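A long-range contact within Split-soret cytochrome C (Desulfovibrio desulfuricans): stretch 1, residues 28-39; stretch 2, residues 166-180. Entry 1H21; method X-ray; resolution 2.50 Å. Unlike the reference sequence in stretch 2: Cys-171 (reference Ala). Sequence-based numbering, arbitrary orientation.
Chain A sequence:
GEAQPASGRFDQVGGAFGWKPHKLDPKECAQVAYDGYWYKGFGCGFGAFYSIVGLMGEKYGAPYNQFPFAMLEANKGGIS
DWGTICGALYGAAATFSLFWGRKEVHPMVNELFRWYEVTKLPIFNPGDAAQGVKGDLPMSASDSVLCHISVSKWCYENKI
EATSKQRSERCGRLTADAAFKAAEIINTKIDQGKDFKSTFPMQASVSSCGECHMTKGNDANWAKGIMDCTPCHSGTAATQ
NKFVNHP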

ATOM      1  N   GLU A  28     -17.473   7.234 -16.657  1.00 41.69           N
ATOM      2  CA  GLU A  28     -16.416   6.904 -17.605  1.00 41.83           C
ATOM      3  C   GLU A  28     -15.269   6.223 -16.829  1.00 43.43           C
ATOM      4  O   GLU A  28     -14.734   5.180 -17.241  1.00 44.17           O
ATOM      5  CB  GLU A  28     -15.902   8.163 -18.322  1.00 40.51           C
ATOM      6  CG  GLU A  28     -14.920   7.832 -19.464  1.00 43.09           C
ATOM      7  CD  GLU A  28     -14.169   9.043 -20.044  1.00 43.85           C
ATOM      8  OE1 GLU A  28     -14.126  10.142 -19.417  1.00 43.78           O
ATOM      9  OE2 GLU A  28     -13.579   8.869 -21.143  1.00 41.53           O
ATOM     10  N   CYS A  29     -14.934   6.796 -15.677  1.00 41.80           N
ATOM     11  CA  CYS A  29     -13.876   6.266 -14.834  1.00 39.63           C
ATOM     12  C   CYS A  29     -14.114   4.845 -14.356  1.00 38.30           C
ATOM     13  O   CYS A  29     -13.226   3.994 -14.472  1.00 39.26           O
ATOM     14  CB  CYS A  29     -13.656   7.186 -13.653  1.00 40.08           C
ATOM     15  SG  CYS A  29     -12.801   8.631 -14.190  1.00 45.80           S
ATOM     16  N   ALA A  30     -15.302   4.586 -13.825  1.00 34.66           N
ATOM     17  CA  ALA A  30     -15.642   3.262 -13.326  1.00 36.44           C
ATOM     18  C   ALA A  30     -15.388   2.239 -14.434  1.00 38.71           C
ATOM     19  O   ALA A  30     -14.726   1.196 -14.255  1.00 39.43           O
ATOM     20  CB  ALA A  30     -17.124   3.244 -12.902  1.00 30.98           C
ATOM     21  N   GLN A  31     -15.827   2.631 -15.618  1.00 42.49           N
ATOM     22  CA  GLN A  31     -15.735   1.831 -16.824  1.00 42.76           C
ATOM     23  C   GLN A  31     -14.307   1.501 -17.258  1.00 41.00           C
ATOM     24  O   GLN A  31     -13.941   0.329 -17.425  1.00 40.53           O
ATOM     25  CB  GLN A  31     -16.447   2.598 -17.910  1.00 48.28           C
ATOM     26  CG  GLN A  31     -16.340   1.977 -19.241  1.00 59.04           C
ATOM     27  CD  GLN A  31     -17.443   1.021 -19.513  1.00 66.52           C
ATOM     28  OE1 GLN A  31     -18.524   1.074 -18.914  1.00 74.69           O
ATOM     29  NE2 GLN A  31     -17.201   0.154 -20.460  1.00 69.09           N
ATOM     30  N   VAL A  32     -13.513   2.545 -17.476  1.00 39.31           N
ATOM     31  CA  VAL A  32     -12.118   2.378 -17.893  1.00 40.26           C
ATOM     32  C   VAL A  32     -11.298   1.606 -16.832  1.00 39.58           C
ATOM     33  O   VAL A  32     -10.425   0.803 -17.179  1.00 36.54           O
ATOM     34  CB  VAL A  32     -11.471   3.757 -18.196  1.00 36.83           C
ATOM     35  CG1 VAL A  32     -10.038   3.580 -18.684  1.00 36.65           C
ATOM     36  CG2 VAL A  32     -12.298   4.486 -19.233  1.00 35.17           C
ATOM     37  N   ALA A  33     -11.596   1.852 -15.551  1.00 39.06           N
ATOM     38  CA  ALA A  33     -10.927   1.173 -14.433  1.00 35.62           C
ATOM     39  C   ALA A  33     -11.180  -0.312 -14.548  1.00 36.15           C
ATOM     40  O   ALA A  33     -10.242  -1.105 -14.463  1.00 35.42           O
ATOM     41  CB  ALA A  33     -11.435   1.691 -13.077  1.00 30.63           C
ATOM     42  N   TYR A  34     -12.445  -0.680 -14.766  1.00 37.14           N
ATOM     43  CA  TYR A  34     -12.826  -2.085 -14.918  1.00 37.98           C
ATOM     44  C   TYR A  34     -12.075  -2.709 -16.106  1.00 41.38           C
ATOM     45  O   TYR A  34     -11.564  -3.833 -16.015  1.00 42.89           O
ATOM     46  CB  TYR A  34     -14.340  -2.205 -15.105  1.00 35.78           C
ATOM     47  CG  TYR A  34     -14.840  -3.616 -15.393  1.00 37.80           C
ATOM     48  CD1 TYR A  34     -15.265  -4.455 -14.368  1.00 37.28           C
ATOM     49  CD2 TYR A  34     -14.859  -4.119 -16.695  1.00 37.78           C
ATOM     50  CE1 TYR A  34     -15.691  -5.759 -14.632  1.00 35.41           C
ATOM     51  CE2 TYR A  34     -15.273  -5.408 -16.963  1.00 35.55           C
ATOM     52  CZ  TYR A  34     -15.685  -6.225 -15.928  1.00 34.56           C
ATOM     53  OH  TYR A  34     -16.049  -7.520 -16.202  1.00 38.36           O
ATOM     54  N   ASP A  35     -11.984  -1.970 -17.208  1.00 45.73           N
ATOM     55  CA  ASP A  35     -11.282  -2.458 -18.402  1.00 48.21           C
ATOM     56  C   ASP A  35      -9.781  -2.542 -18.139  1.00 45.12           C
ATOM     57  O   ASP A  35      -9.113  -3.527 -18.482  1.00 45.47           O
ATOM     58  CB  ASP A  35     -11.543  -1.531 -19.605  1.00 51.44           C
ATOM     59  CG  ASP A  35     -12.994  -1.583 -20.093  1.00 55.61           C
ATOM     60  OD1 ASP A  35     -13.763  -2.479 -19.661  1.00 59.10           O
ATOM     61  OD2 ASP A  35     -13.371  -0.720 -20.922  1.00 56.39           O
ATOM     62  N   GLY A  36      -9.267  -1.506 -17.494  1.00 43.27           N
ATOM     63  CA  GLY A  36      -7.857  -1.447 -17.179  1.00 41.71           C
ATOM     64  C   GLY A  36      -7.424  -2.620 -16.333  1.00 40.81           C
ATOM     65  O   GLY A  36      -6.339  -3.165 -16.553  1.00 38.34           O
ATOM     66  N   TYR A  37      -8.308  -3.047 -15.423  1.00 37.82           N
ATOM     67  CA  TYR A  37      -8.049  -4.158 -14.509  1.00 34.22           C
ATOM     68  C   TYR A  37      -7.633  -5.435 -15.249  1.00 37.95           C
ATOM     69  O   TYR A  37      -6.684  -6.137 -14.833  1.00 40.30           O
ATOM     70  CB  TYR A  37      -9.287  -4.405 -13.617  1.00 35.47           C
ATOM     71  CG  TYR A  37      -9.268  -5.714 -12.824  1.00 39.59           C
ATOM     72  CD1 TYR A  37      -8.665  -5.794 -11.561  1.00 40.84           C
ATOM     73  CD2 TYR A  37      -9.789  -6.897 -13.374  1.00 37.10           C
ATOM     74  CE1 TYR A  37      -8.570  -7.028 -10.874  1.00 38.58           C
ATOM     75  CE2 TYR A  37      -9.698  -8.115 -12.706  1.00 36.06           C
ATOM     76  CZ  TYR A  37      -9.087  -8.179 -11.464  1.00 36.76           C
ATOM     77  OH  TYR A  37      -8.973  -9.401 -10.840  1.00 32.93           O
ATOM     78  N   TRP A  38      -8.327  -5.732 -16.346  1.00 36.83           N
ATOM     79  CA  TRP A  38      -8.040  -6.926 -17.123  1.00 34.01           C
ATOM     80  C   TRP A  38      -6.851  -6.753 -18.067  1.00 34.16           C
ATOM     81  O   TRP A  38      -6.146  -7.711 -18.352  1.00 35.88           O
ATOM     82  CB  TRP A  38      -9.273  -7.332 -17.922  1.00 34.19           C
ATOM     83  CG  TRP A  38     -10.496  -7.477 -17.102  1.00 32.08           C
ATOM     84  CD1 TRP A  38     -11.460  -6.542 -16.921  1.00 30.12           C
ATOM     85  CD2 TRP A  38     -10.893  -8.625 -16.340  1.00 32.45           C
ATOM     86  NE1 TRP A  38     -12.441  -7.028 -16.089  1.00 32.80           N
ATOM     87  CE2 TRP A  38     -12.118  -8.306 -15.717  1.00 31.68           C
ATOM     88  CE3 TRP A  38     -10.330  -9.887 -16.114  1.00 36.89           C
ATOM     89  CZ2 TRP A  38     -12.795  -9.206 -14.877  1.00 34.29           C
ATOM     90  CZ3 TRP A  38     -11.007 -10.788 -15.269  1.00 37.01           C
ATOM     91  CH2 TRP A  38     -12.223 -10.436 -14.664  1.00 34.52           C
ATOM     92  N   TYR A  39      -6.618  -5.537 -18.542  1.00 34.63           N
ATOM     93  CA  TYR A  39      -5.524  -5.275 -19.480  1.00 35.66           C
ATOM     94  C   TYR A  39      -4.171  -5.856 -19.079  1.00 35.35           C
ATOM     95  O   TYR A  39      -3.585  -5.467 -18.068  1.00 36.72           O
ATOM     96  CB  TYR A  39      -5.397  -3.776 -19.732  1.00 37.31           C
ATOM     97  CG  TYR A  39      -4.337  -3.426 -20.749  1.00 39.69           C
ATOM     98  CD1 TYR A  39      -4.549  -3.632 -22.111  1.00 42.21           C
ATOM     99  CD2 TYR A  39      -3.120  -2.887 -20.345  1.00 43.28           C
ATOM    100  CE1 TYR A  39      -3.564  -3.311 -23.054  1.00 43.68           C
ATOM    101  CE2 TYR A  39      -2.133  -2.563 -21.266  1.00 45.89           C
ATOM    102  CZ  TYR A  39      -2.359  -2.778 -22.615  1.00 47.21           C
ATOM    103  OH  TYR A  39      -1.354  -2.472 -23.506  1.00 50.65           O
ATOM    104  N   GLN A 166     -15.025 -15.858 -10.220  1.00 47.71           N
ATOM    105  CA  GLN A 166     -15.908 -14.930  -9.547  1.00 46.99           C
ATOM    106  C   GLN A 166     -15.179 -13.907  -8.723  1.00 44.75           C
ATOM    107  O   GLN A 166     -15.502 -12.734  -8.785  1.00 45.96           O
ATOM    108  CB  GLN A 166     -16.874 -15.682  -8.636  1.00 49.90           C
ATOM    109  CG  GLN A 166     -18.070 -16.311  -9.307  1.00 50.98           C
ATOM    110  CD  GLN A 166     -18.486 -17.531  -8.571  1.00 53.84           C
ATOM    111  OE1 GLN A 166     -17.781 -18.548  -8.607  1.00 57.89           O
ATOM    112  NE2 GLN A 166     -19.580 -17.440  -7.825  1.00 56.39           N
ATOM    113  N   ARG A 167     -14.199 -14.335  -7.940  1.00 43.73           N
ATOM    114  CA  ARG A 167     -13.522 -13.362  -7.104  1.00 43.97           C
ATOM    115  C   ARG A 167     -12.625 -12.433  -7.914  1.00 43.08           C
ATOM    116  O   ARG A 167     -12.399 -11.282  -7.519  1.00 46.23           O
ATOM    117  CB  ARG A 167     -12.849 -14.003  -5.876  1.00 39.89           C
ATOM    118  CG  ARG A 167     -11.434 -14.429  -6.040  1.00 45.82           C
ATOM    119  CD  ARG A 167     -10.432 -13.346  -5.649  1.00 41.66           C
ATOM    120  NE  ARG A 167      -9.306 -13.414  -6.579  1.00 44.36           N
ATOM    121  CZ  ARG A 167      -8.675 -12.361  -7.085  1.00 48.33           C
ATOM    122  NH1 ARG A 167      -9.029 -11.125  -6.730  1.00 52.73           N
ATOM    123  NH2 ARG A 167      -7.792 -12.539  -8.053  1.00 49.64           N
ATOM    124  N   SER A 168     -12.138 -12.903  -9.057  1.00 39.52           N
ATOM    125  CA  SER A 168     -11.330 -12.043  -9.900  1.00 39.83           C
ATOM    126  C   SER A 168     -12.296 -11.091 -10.633  1.00 41.80           C
ATOM    127  O   SER A 168     -11.928  -9.978 -10.989  1.00 41.27           O
ATOM    128  CB  SER A 168     -10.491 -12.852 -10.882  1.00 41.91           C
ATOM    129  OG  SER A 168     -11.275 -13.377 -11.929  1.00 53.31           O
ATOM    130  N   GLU A 169     -13.535 -11.538 -10.851  1.00 41.56           N
ATOM    131  CA  GLU A 169     -14.548 -10.698 -11.481  1.00 38.75           C
ATOM    132  C   GLU A 169     -14.898  -9.653 -10.428  1.00 37.23           C
ATOM    133  O   GLU A 169     -14.963  -8.462 -10.714  1.00 40.08           O
ATOM    134  CB  GLU A 169     -15.789 -11.522 -11.841  1.00 35.50           C
ATOM    135  CG  GLU A 169     -16.948 -10.717 -12.449  1.00 35.43           C
ATOM    136  CD  GLU A 169     -16.625 -10.080 -13.802  1.00 34.73           C
ATOM    137  OE1 GLU A 169     -15.982 -10.726 -14.649  1.00 29.22           O
ATOM    138  OE2 GLU A 169     -17.055  -8.927 -14.030  1.00 36.55           O
ATOM    139  N   ARG A 170     -15.071 -10.103  -9.191  1.00 36.25           N
ATOM    140  CA  ARG A 170     -15.389  -9.220  -8.074  1.00 34.66           C
ATOM    141  C   ARG A 170     -14.345  -8.119  -7.903  1.00 36.69           C
ATOM    142  O   ARG A 170     -14.704  -6.944  -7.799  1.00 40.35           O
ATOM    143  CB  ARG A 170     -15.482 -10.005  -6.761  1.00 31.51           C
ATOM    144  CG  ARG A 170     -15.675  -9.128  -5.520  1.00 32.16           C
ATOM    145  CD  ARG A 170     -15.099  -9.812  -4.303  1.00 35.53           C
ATOM    146  NE  ARG A 170     -15.202  -9.038  -3.066  1.00 33.95           N
ATOM    147  CZ  ARG A 170     -14.150  -8.546  -2.413  1.00 38.53           C
ATOM    148  NH1 ARG A 170     -12.915  -8.732  -2.886  1.00 42.65           N
ATOM    149  NH2 ARG A 170     -14.326  -7.906  -1.261  1.00 37.54           N
ATOM    150  N   CYS A 171     -13.064  -8.487  -7.853  1.00 35.75           N
ATOM    151  CA  CYS A 171     -12.034  -7.472  -7.667  1.00 37.39           C
ATOM    152  C   CYS A 171     -12.009  -6.498  -8.837  1.00 34.40           C
ATOM    153  O   CYS A 171     -11.809  -5.295  -8.641  1.00 33.18           O
ATOM    154  CB  CYS A 171     -10.653  -8.080  -7.322  1.00 40.16           C
ATOM    155  SG  CYS A 171     -10.487  -8.627  -5.531  1.00 45.95           S
ATOM    156  N   GLY A 172     -12.383  -6.992 -10.013  1.00 34.37           N
ATOM    157  CA  GLY A 172     -12.423  -6.154 -11.203  1.00 34.93           C
ATOM    158  C   GLY A 172     -13.500  -5.090 -11.086  1.00 39.06           C
ATOM    159  O   GLY A 172     -13.292  -3.938 -11.483  1.00 42.96           O
ATOM    160  N   ARG A 173     -14.649  -5.464 -10.526  1.00 37.23           N
ATOM    161  CA  ARG A 173     -15.753  -4.532 -10.350  1.00 35.21           C
ATOM    162  C   ARG A 173     -15.451  -3.564  -9.223  1.00 34.98           C
ATOM    163  O   ARG A 173     -15.790  -2.383  -9.316  1.00 39.56           O
ATOM    164  CB  ARG A 173     -17.055  -5.288 -10.079  1.00 39.07           C
ATOM    165  CG  ARG A 173     -17.412  -6.270 -11.205  1.00 43.16           C
ATOM    166  CD  ARG A 173     -18.717  -7.042 -10.967  1.00 46.58           C
ATOM    167  NE  ARG A 173     -18.902  -8.098 -11.974  1.00 50.21           N
ATOM    168  CZ  ARG A 173     -20.066  -8.678 -12.275  1.00 50.16           C
ATOM    169  NH1 ARG A 173     -21.182  -8.314 -11.647  1.00 42.89           N
ATOM    170  NH2 ARG A 173     -20.100  -9.646 -13.193  1.00 46.40           N
ATOM    171  N   LEU A 174     -14.790  -4.049  -8.174  1.00 33.19           N
ATOM    172  CA  LEU A 174     -14.437  -3.196  -7.047  1.00 31.74           C
ATOM    173  C   LEU A 174     -13.511  -2.100  -7.532  1.00 29.82           C
ATOM    174  O   LEU A 174     -13.601  -0.956  -7.082  1.00 31.87           O
ATOM    175  CB  LEU A 174     -13.751  -3.989  -5.943  1.00 35.27           C
ATOM    176  CG  LEU A 174     -14.602  -4.967  -5.128  1.00 37.05           C
ATOM    177  CD1 LEU A 174     -13.722  -5.572  -4.036  1.00 36.98           C
ATOM    178  CD2 LEU A 174     -15.793  -4.261  -4.517  1.00 30.20           C
ATOM    179  N   THR A 175     -12.637  -2.438  -8.471  1.00 28.34           N
ATOM    180  CA  THR A 175     -11.730  -1.439  -9.035  1.00 32.66           C
ATOM    181  C   THR A 175     -12.547  -0.253  -9.594  1.00 33.72           C
ATOM    182  O   THR A 175     -12.207   0.913  -9.378  1.00 33.86           O
ATOM    183  CB  THR A 175     -10.855  -2.045 -10.146  1.00 26.97           C
ATOM    184  OG1 THR A 175     -10.031  -3.072  -9.589  1.00 34.56           O
ATOM    185  CG2 THR A 175      -9.964  -1.004 -10.732  1.00 25.34           C
ATOM    186  N   ALA A 176     -13.675  -0.583 -10.227  1.00 34.71           N
ATOM    187  CA  ALA A 176     -14.590   0.380 -10.835  1.00 29.43           C
ATOM    188  C   ALA A 176     -15.290   1.213  -9.793  1.00 29.43           C
ATOM    189  O   ALA A 176     -15.314   2.430  -9.900  1.00 30.09           O
ATOM    190  CB  ALA A 176     -15.595  -0.341 -11.666  1.00 33.42           C
ATOM    191  N   ASP A 177     -15.832   0.566  -8.771  1.00 30.42           N
ATOM    192  CA  ASP A 177     -16.504   1.288  -7.701  1.00 33.88           C
ATOM    193  C   ASP A 177     -15.564   2.285  -7.024  1.00 36.10           C
ATOM    194  O   ASP A 177     -15.981   3.379  -6.640  1.00 38.78           O
ATOM    195  CB  ASP A 177     -17.009   0.324  -6.624  1.00 38.99           C
ATOM    196  CG  ASP A 177     -18.106  -0.607  -7.112  1.00 43.74           C
ATOM    197  OD1 ASP A 177     -19.014  -0.178  -7.861  1.00 44.32           O
ATOM    198  OD2 ASP A 177     -18.096  -1.784  -6.700  1.00 48.19           O
ATOM    199  N   ALA A 178     -14.310   1.876  -6.822  1.00 35.78           N
ATOM    200  CA  ALA A 178     -13.318   2.730  -6.169  1.00 33.21           C
ATOM    201  C   ALA A 178     -12.917   3.877  -7.087  1.00 32.21           C
ATOM    202  O   ALA A 178     -12.688   5.004  -6.630  1.00 29.60           O
ATOM    203  CB  ALA A 178     -12.115   1.920  -5.786  1.00 37.78           C
ATOM    204  N   ALA A 179     -12.826   3.570  -8.381  1.00 32.47           N
ATOM    205  CA  ALA A 179     -12.496   4.554  -9.406  1.00 31.55           C
ATOM    206  C   ALA A 179     -13.623   5.593  -9.431  1.00 36.19           C
ATOM    207  O   ALA A 179     -13.371   6.802  -9.387  1.00 38.80           O
ATOM    208  CB  ALA A 179     -12.392   3.874 -10.760  1.00 25.26           C
ATOM    209  N   PHE A 180     -14.864   5.108  -9.434  1.00 35.54           N
ATOM    210  CA  PHE A 180     -16.049   5.954  -9.450  1.00 32.63           C
ATOM    211  C   PHE A 180     -16.060   6.882  -8.245  1.00 34.01           C
ATOM    212  O   PHE A 180     -16.188   8.103  -8.379  1.00 40.88           O
ATOM    213  CB  PHE A 180     -17.292   5.068  -9.442  1.00 39.32           C
ATOM    214  CG  PHE A 180     -18.583   5.826  -9.531  1.00 40.53           C
ATOM    215  CD1 PHE A 180     -19.192   6.046 -10.763  1.00 41.11           C
ATOM    216  CD2 PHE A 180     -19.185   6.341  -8.386  1.00 40.94           C
ATOM    217  CE1 PHE A 180     -20.390   6.787 -10.849  1.00 40.70           C
ATOM    218  CE2 PHE A 180     -20.374   7.079  -8.464  1.00 41.62           C
ATOM    219  CZ  PHE A 180     -20.979   7.304  -9.695  1.00 36.45           C
TER

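Helices pack closely where small residues let the backbones meet and large ones find hollows to fill, and this pair from split-soret cytochrome c shows both solutions along a single interface. The helices run roughly antiparallel, at 147°, with axes 7.4 Å apart at closest approach, and together they bury 631 Å².

At one end the contact is built from alanines. The CA atoms of Ala-30 and Ala-176 lie only 4.0 Å apart, close enough for Ala-30 CA to make a CA-H...O contact with Ala-176 O at 3.5 Å. Methyl groups fill the space that remains: Ala-33 CB meets Ala-179 CB at 3.3 Å, and Ala-30 CB rests 3.9 Å from Phe-180 CB, while also lying at the edge of the phenylalanine ring.

Toward the other end, two tyrosines serve as knobs. Tyr-37 sits among Ser-168, Cys-171, Gly-172 and Thr-175, and the floor of its hollow is glycine: Gly-172 CA lies 3.5 Å from the centroid of the Tyr-37 ring, almost on the ring normal, in a CH-pi contact. A CB on Gly-172 would point toward the partner helix and come within 3.0 Å of Tyr-37 CD2 and 3.3 Å of Trp-38 CZ2, so the absence of a side chain makes room for both rings. Thr-175 OG1 donates a hydrogen bond to Cys-171 O at 3.0 Å, satisfying its hydroxyl within its own helix.

Tyr-34 occupies the neighbouring hollow, among Glu-169, Gly-172, Arg-173 and Ala-176. Its CB approaches Ala-176 CB at 4.1 Å, and its ring extends to a polar anchor, where Tyr-34 OH donates a hydrogen bond to Glu-169 OE2 at 2.8 Å. A salt bridge from Arg-173 NE, 2.9 Å from Glu-169 OE2, balances the buried carboxylate's charge. Shape and polarity thus coincide in one pocket.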